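Local coordinates for tyrosine-protein phosphatase non-receptor type 18 (Homo sapiens, PDB 2OC3) that removes phosphate from phosphotyrosines in proteins, including autophosphorylated tyrosine kinases, through its cysteine-dependent catalytic domain, at residues Q74-L79 / S88-G93; V130-C135 / E227-H232. All coordinates share one frame; numbering follows the deposited sequence.

Contact 1 (74-79 with 88-93) is partly buried near the surface, and contact 2 (130-135 with 227-232) lies in the core, their centres about 16 Å apart and their nearest atoms about 8 Å. The first joins two short, irregular strands close in sequence and has two direct backbone bonds, supplemented by a side-chain salt bridge and a bridging water. The second pairs two neighbouring parallel strands inside the large mixed sheet, distant in sequence, through regular backbone bonds and mostly apolar side chains. Strand 103-108 lies between them: T108 touches I91 of contact 1 and C230 and H232 of contact 2. Both lie in the phosphatase catalytic domain.

Contact 1 of 2, residues Q74-L79 / S88-G93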
loop_
_atom_site.group_PDB
_atom_site.type_symbol
_atom_site.label_atom_id
_atom_site.label_comp_id
_atom_site.label_asym_id
_atom_site.label_seq_id
_atom_site.Cartn_x
_atom_site.Cartn_y
_atom_site.Cartn_z
ATOM N N GLN A 74 -8.794 -3.303 14.417
ATOM C CA GLN A 74 -7.647 -3.731 15.218
ATOM C C GLN A 74 -6.317 -3.082 14.821
ATOM O O GLN A 74 -5.385 -3.006 15.625
ATOM C CB GLN A 74 -7.514 -5.244 15.156
ATOM C CG GLN A 74 -8.619 -6.010 15.871
ATOM C CD GLN A 74 -9.975 -5.862 15.275
ATOM O OE1 GLN A 74 -10.169 -5.799 14.053
ATOM N NE2 GLN A 74 -11.006 -5.855 16.182
ATOM N N THR A 75 -6.216 -2.682 13.558
ATOM C CA THR A 75 -4.988 -2.172 12.964
ATOM C C THR A 75 -5.287 -0.840 12.229
ATOM O O THR A 75 -4.428 -0.362 11.491
ATOM C CB THR A 75 -4.440 -3.176 11.935
ATOM O OG1 THR A 75 -5.457 -3.407 10.956
ATOM C CG2 THR A 75 -3.988 -4.492 12.595
ATOM N N ARG A 76 -6.466 -0.236 12.386
ATOM C CA ARG A 76 -6.782 0.951 11.601
ATOM C C ARG A 76 -5.895 2.124 11.965
ATOM O O ARG A 76 -5.445 2.276 13.093
ATOM C CB ARG A 76 -8.258 1.374 11.699
ATOM C CG ARG A 76 -8.674 1.980 12.999
ATOM C CD ARG A 76 -10.141 2.378 12.942
ATOM N NE ARG A 76 -10.583 3.130 14.114
ATOM C CZ ARG A 76 -10.783 4.450 14.173
ATOM N NH1 ARG A 76 -11.222 4.987 15.320
ATOM N NH2 ARG A 76 -10.578 5.255 13.130
ATOM N N VAL A 77 -5.676 3.005 10.995
ATOM C CA VAL A 77 -4.930 4.244 11.211
ATOM C C VAL A 77 -5.846 5.223 11.915
ATOM O O VAL A 77 -6.886 5.582 11.398
ATOM C CB VAL A 77 -4.490 4.821 9.841
ATOM C CG1 VAL A 77 -3.872 6.216 10.058
ATOM C CG2 VAL A 77 -3.503 3.915 9.163
ATOM N N ILE A 78 -5.445 5.685 13.093
ATOM C CA ILE A 78 -6.199 6.659 13.859
ATOM C C ILE A 78 -5.525 8.007 13.667
ATOM O O ILE A 78 -4.374 8.199 14.055
ATOM C CB ILE A 78 -6.215 6.304 15.366
ATOM C CG1 ILE A 78 -6.704 4.889 15.582
ATOM C CG2 ILE A 78 -7.081 7.300 16.144
ATOM C CD1 ILE A 78 -8.139 4.761 15.434
ATOM N N LEU A 79 -6.219 8.913 13.016
ATOM C CA LEU A 79 -5.670 10.260 12.772
ATOM C C LEU A 79 -5.897 11.131 14.014
ATOM O O LEU A 79 -6.975 11.088 14.651
ATOM C CB LEU A 79 -6.322 10.894 11.547
ATOM C CG LEU A 79 -6.077 10.121 10.229
ATOM C CD1 LEU A 79 -6.863 10.742 9.062
ATOM C CD2 LEU A 79 -4.563 10.000 9.921
ATOM N N SER A 88 -12.105 14.486 12.158
ATOM C CA SER A 88 -12.352 13.091 12.535
ATOM C C SER A 88 -11.074 12.239 12.560
ATOM O O SER A 88 -10.101 12.512 11.839
ATOM C CB SER A 88 -13.291 12.487 11.490
ATOM O OG SER A 88 -13.311 11.069 11.453
ATOM N N ASP A 89 -11.075 11.193 13.369
ATOM C CA ASP A 89 -9.949 10.257 13.402
ATOM C C ASP A 89 -9.911 9.214 12.279
ATOM O O ASP A 89 -8.963 8.458 12.192
ATOM C CB ASP A 89 -9.829 9.577 14.761
ATOM C CG ASP A 89 -10.864 8.495 15.030
ATOM O OD1 ASP A 89 -11.509 7.962 14.112
ATOM O OD2 ASP A 89 -11.037 8.122 16.238
ATOM N N TYR A 90 -10.911 9.239 11.416
ATOM C CA TYR A 90 -11.157 8.133 10.514
ATOM C C TYR A 90 -10.532 8.319 9.118
ATOM O O TYR A 90 -10.697 9.337 8.462
ATOM C CB TYR A 90 -12.647 7.844 10.347
ATOM C CG TYR A 90 -12.872 6.675 9.454
ATOM C CD1 TYR A 90 -12.766 5.361 9.930
ATOM C CD2 TYR A 90 -13.093 6.856 8.114
ATOM C CE1 TYR A 90 -12.945 4.265 9.120
ATOM C CE2 TYR A 90 -13.319 5.725 7.263
ATOM C CZ TYR A 90 -13.227 4.442 7.776
ATOM O OH TYR A 90 -13.398 3.293 7.031
ATOM N N ILE A 91 -9.827 7.268 8.700
ATOM C CA ILE A 91 -9.443 7.083 7.281
ATOM C C ILE A 91 -9.529 5.611 6.959
ATOM O O ILE A 91 -9.298 4.740 7.805
ATOM C CB ILE A 91 -8.023 7.658 6.959
ATOM C CG1 ILE A 91 -7.803 7.672 5.429
ATOM C CG2 ILE A 91 -6.941 6.886 7.658
ATOM C CD1 ILE A 91 -6.683 8.592 4.958
ATOM N N ASN A 92 -9.903 5.302 5.724
ATOM C CA ASN A 92 -9.899 3.918 5.292
ATOM C C ASN A 92 -8.469 3.489 5.022
ATOM O O ASN A 92 -7.939 3.653 3.915
ATOM C CB ASN A 92 -10.816 3.683 4.089
ATOM C CG ASN A 92 -11.058 2.220 3.835
ATOM O OD1 ASN A 92 -10.134 1.426 3.870
ATOM N ND2 ASN A 92 -12.317 1.863 3.547
ATOM N N GLY A 93 -7.813 2.998 6.072
ATOM C CA GLY A 93 -6.426 2.569 5.989
ATOM C C GLY A 93 -6.047 1.789 7.222
ATOM O O GLY A 93 -6.646 1.935 8.295
HETATM O O HOH W 1 -9.285 4.812 10.593
#
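The R76 guanidinium meets D89 and a water at its edge: R76 NH2 and D89 OD1 form a salt bridge (3.0 Å) in the guanidinium plane, and water 1 accepts from NH2. The two planes are 57° apart, and NH2 reaches OD1 from above the carboxylate plane; the bonds from NH1 are weak. The Y90 ring lies oblique to NH2, its CD1 3.9 Å away, and its OH bonds to N64. Long arginine suits this half-exposed edge: CG sits between backbone N and carbonyl carbon (chi1 72°), and the chain runs extended to NE, carrying the guanidinium to the acid. Two direct backbone bonds join the segments, V77 N to G93 O (3.1 Å) and L79 N to D89 O (2.9 Å). Between them water 1 donates to V77 O (2.6 Å) and accepts from I91 N (3.1 Å). Beneath, branched V77 packs its CB on I91 CG2 at 3.9 Å, and L79 CD1 reaches I91 CB; helix 116-125 covers L79 and I91. S88 OG accepts from Y90 N, forming an ST turn. D89-N92 is the DYIN motif of classical tyrosine phosphatases, followed by G93 and docked against the strand after the phosphotyrosine-recognition loop.

Contact 2 of 2, residues V130-C135 / E227-H232; sequences VILMAC and EPLCVH
M133 and H232 meet through their first torsions: H232 CG sits between its backbone N and carbonyl carbon (chi1 76°), swinging the ring toward 130-135, while M133 CG stands anti to its backbone N (chi1 170°), which sets it beside that ring. These are adjacent parallel strands in the mixed central sheet of the tyrosine phosphatase fold, and H232 immediately precedes C233, the predicted nucleophile of the substrate-binding loop. M133 CA lies over one face of the ring, a CH-pi contact 4.1 Å from its centroid. The unbranched M133 side chain crosses the imidazole obliquely, CG 3.3 Å from H232 CE1 and SD oblique to the ring. At the ring edge is I131 CG2, 3.9 Å from H232 CD2; NE2 is bonded to Y148 OH. On the other face of the sheet, L132 CD1 meets V231 CG2 (4.2 Å) and L229 CD2, branched apolar ends suited to the side where V231 touches helix 238-254. Four backbone bonds stitch the strands, running alternately from one to the other; the first three point nearly along the C=O axis, among them L132 N to C230 O at 2.8 Å. At the N-terminal end water 2 extends the pairing, accepting from V130 N at 3.0 Å and donating to P228 O at 2.8 Å.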
loop_
_atom_site.group_PDB
_atom_site.type_symbol
_atom_site.label_atom_id
_atom_site.label_comp_id
_atom_site.label_asym_id
_atom_site.label_seq_id
_atom_site.Cartn_x
_atom_site.Cartn_y
_atom_site.Cartn_z
ATOM N N VAL A 130 7.781 8.414 1.393
ATOM C CA VAL A 130 7.523 7.786 0.068
ATOM C C VAL A 130 6.101 7.224 0.031
ATOM O O VAL A 130 5.666 6.522 0.960
ATOM C CB VAL A 130 8.502 6.659 -0.212
ATOM C CG1 VAL A 130 8.372 6.166 -1.638
ATOM C CG2 VAL A 130 9.934 7.098 0.001
ATOM N N ILE A 131 5.383 7.586 -1.023
ATOM C CA ILE A 131 4.084 7.026 -1.370
ATOM C C ILE A 131 4.227 6.115 -2.590
ATOM O O ILE A 131 4.905 6.517 -3.586
ATOM C CB ILE A 131 3.100 8.125 -1.725
ATOM C CG1 ILE A 131 2.920 9.127 -0.580
ATOM C CG2 ILE A 131 1.705 7.560 -2.158
ATOM C CD1 ILE A 131 2.208 10.398 -1.021
ATOM N N LEU A 132 3.664 4.917 -2.544
ATOM C CA LEU A 132 3.608 4.040 -3.695
ATOM C C LEU A 132 2.155 3.920 -4.091
ATOM O O LEU A 132 1.365 3.440 -3.291
ATOM C CB LEU A 132 4.163 2.660 -3.366
ATOM C CG LEU A 132 5.664 2.534 -3.036
ATOM C CD1 LEU A 132 6.007 2.873 -1.622
ATOM C CD2 LEU A 132 6.175 1.120 -3.357
ATOM N N MET A 133 1.832 4.263 -5.331
ATOM C CA MET A 133 0.473 4.267 -5.877
ATOM C C MET A 133 0.436 3.205 -6.980
ATOM O O MET A 133 1.227 3.267 -7.937
ATOM C CB MET A 133 0.115 5.638 -6.480
ATOM C CG MET A 133 -1.169 5.628 -7.263
ATOM S SD MET A 133 -1.632 7.321 -7.639
ATOM C CE MET A 133 -3.140 7.102 -8.596
ATOM N N ALA A 134 -0.441 2.202 -6.852
ATOM C CA ALA A 134 -0.477 1.106 -7.807
ATOM C C ALA A 134 -1.747 1.101 -8.596
ATOM O O ALA A 134 -2.341 0.026 -8.778
ATOM C CB ALA A 134 -0.351 -0.265 -7.086
ATOM N N CYS A 135 -2.190 2.266 -9.033
ATOM C CA CYS A 135 -3.336 2.368 -9.921
ATOM C C CYS A 135 -3.215 3.687 -10.670
ATOM O O CYS A 135 -2.349 4.508 -10.400
ATOM C CB CYS A 135 -4.660 2.287 -9.149
ATOM S SG CYS A 135 -5.093 3.689 -8.151
ATOM N N GLU A 227 9.828 5.622 9.647
ATOM C CA GLU A 227 8.557 6.121 9.100
ATOM C C GLU A 227 7.984 5.117 8.094
ATOM O O GLU A 227 8.720 4.523 7.323
ATOM C CB GLU A 227 8.709 7.510 8.456
ATOM C CG GLU A 227 9.243 8.585 9.414
ATOM C CD GLU A 227 10.779 8.683 9.467
ATOM O OE1 GLU A 227 11.506 7.896 8.808
ATOM O OE2 GLU A 227 11.259 9.574 10.203
ATOM N N PRO A 228 6.674 4.924 8.132
ATOM C CA PRO A 228 6.070 3.918 7.273
ATOM C C PRO A 228 6.031 4.376 5.800
ATOM O O PRO A 228 5.985 5.570 5.524
ATOM C CB PRO A 228 4.659 3.807 7.841
ATOM C CG PRO A 228 4.358 5.132 8.348
ATOM C CD PRO A 228 5.667 5.585 8.968
ATOM N N LEU A 229 6.121 3.408 4.914
ATOM C CA LEU A 229 5.802 3.617 3.506
ATOM C C LEU A 229 4.294 3.725 3.415
ATOM O O LEU A 229 3.577 2.949 4.050
ATOM C CB LEU A 229 6.281 2.458 2.647
ATOM C CG LEU A 229 7.780 2.186 2.539
ATOM C CD1 LEU A 229 8.027 0.918 1.774
ATOM C CD2 LEU A 229 8.464 3.319 1.822
ATOM N N CYS A 230 3.794 4.632 2.597
ATOM C CA CYS A 230 2.349 4.768 2.335
ATOM C C CYS A 230 2.072 4.089 0.996
ATOM O O CYS A 230 2.603 4.503 -0.030
ATOM C CB CYS A 230 1.962 6.219 2.275
ATOM S SG CYS A 230 0.169 6.408 1.952
ATOM N N VAL A 231 1.287 3.023 1.010
ATOM C CA VAL A 231 1.038 2.188 -0.177
ATOM C C VAL A 231 -0.449 2.191 -0.446
ATOM O O VAL A 231 -1.244 1.960 0.469
ATOM C CB VAL A 231 1.572 0.754 -0.002
ATOM C CG1 VAL A 231 1.462 -0.024 -1.321
ATOM C CG2 VAL A 231 3.061 0.739 0.523
ATOM N N HIS A 232 -0.851 2.424 -1.679
ATOM C CA HIS A 232 -2.269 2.412 -1.988
ATOM C C HIS A 232 -2.517 2.028 -3.426
ATOM O O HIS A 232 -1.633 2.125 -4.250
ATOM C CB HIS A 232 -2.956 3.749 -1.695
ATOM C CG HIS A 232 -2.678 4.821 -2.708
ATOM N ND1 HIS A 232 -3.479 5.046 -3.822
ATOM C CD2 HIS A 232 -1.722 5.779 -2.734
ATOM C CE1 HIS A 232 -2.992 6.076 -4.496
ATOM N NE2 HIS A 232 -1.939 6.560 -3.843
HETATM O O HOH W 2 7.889 6.770 3.921
#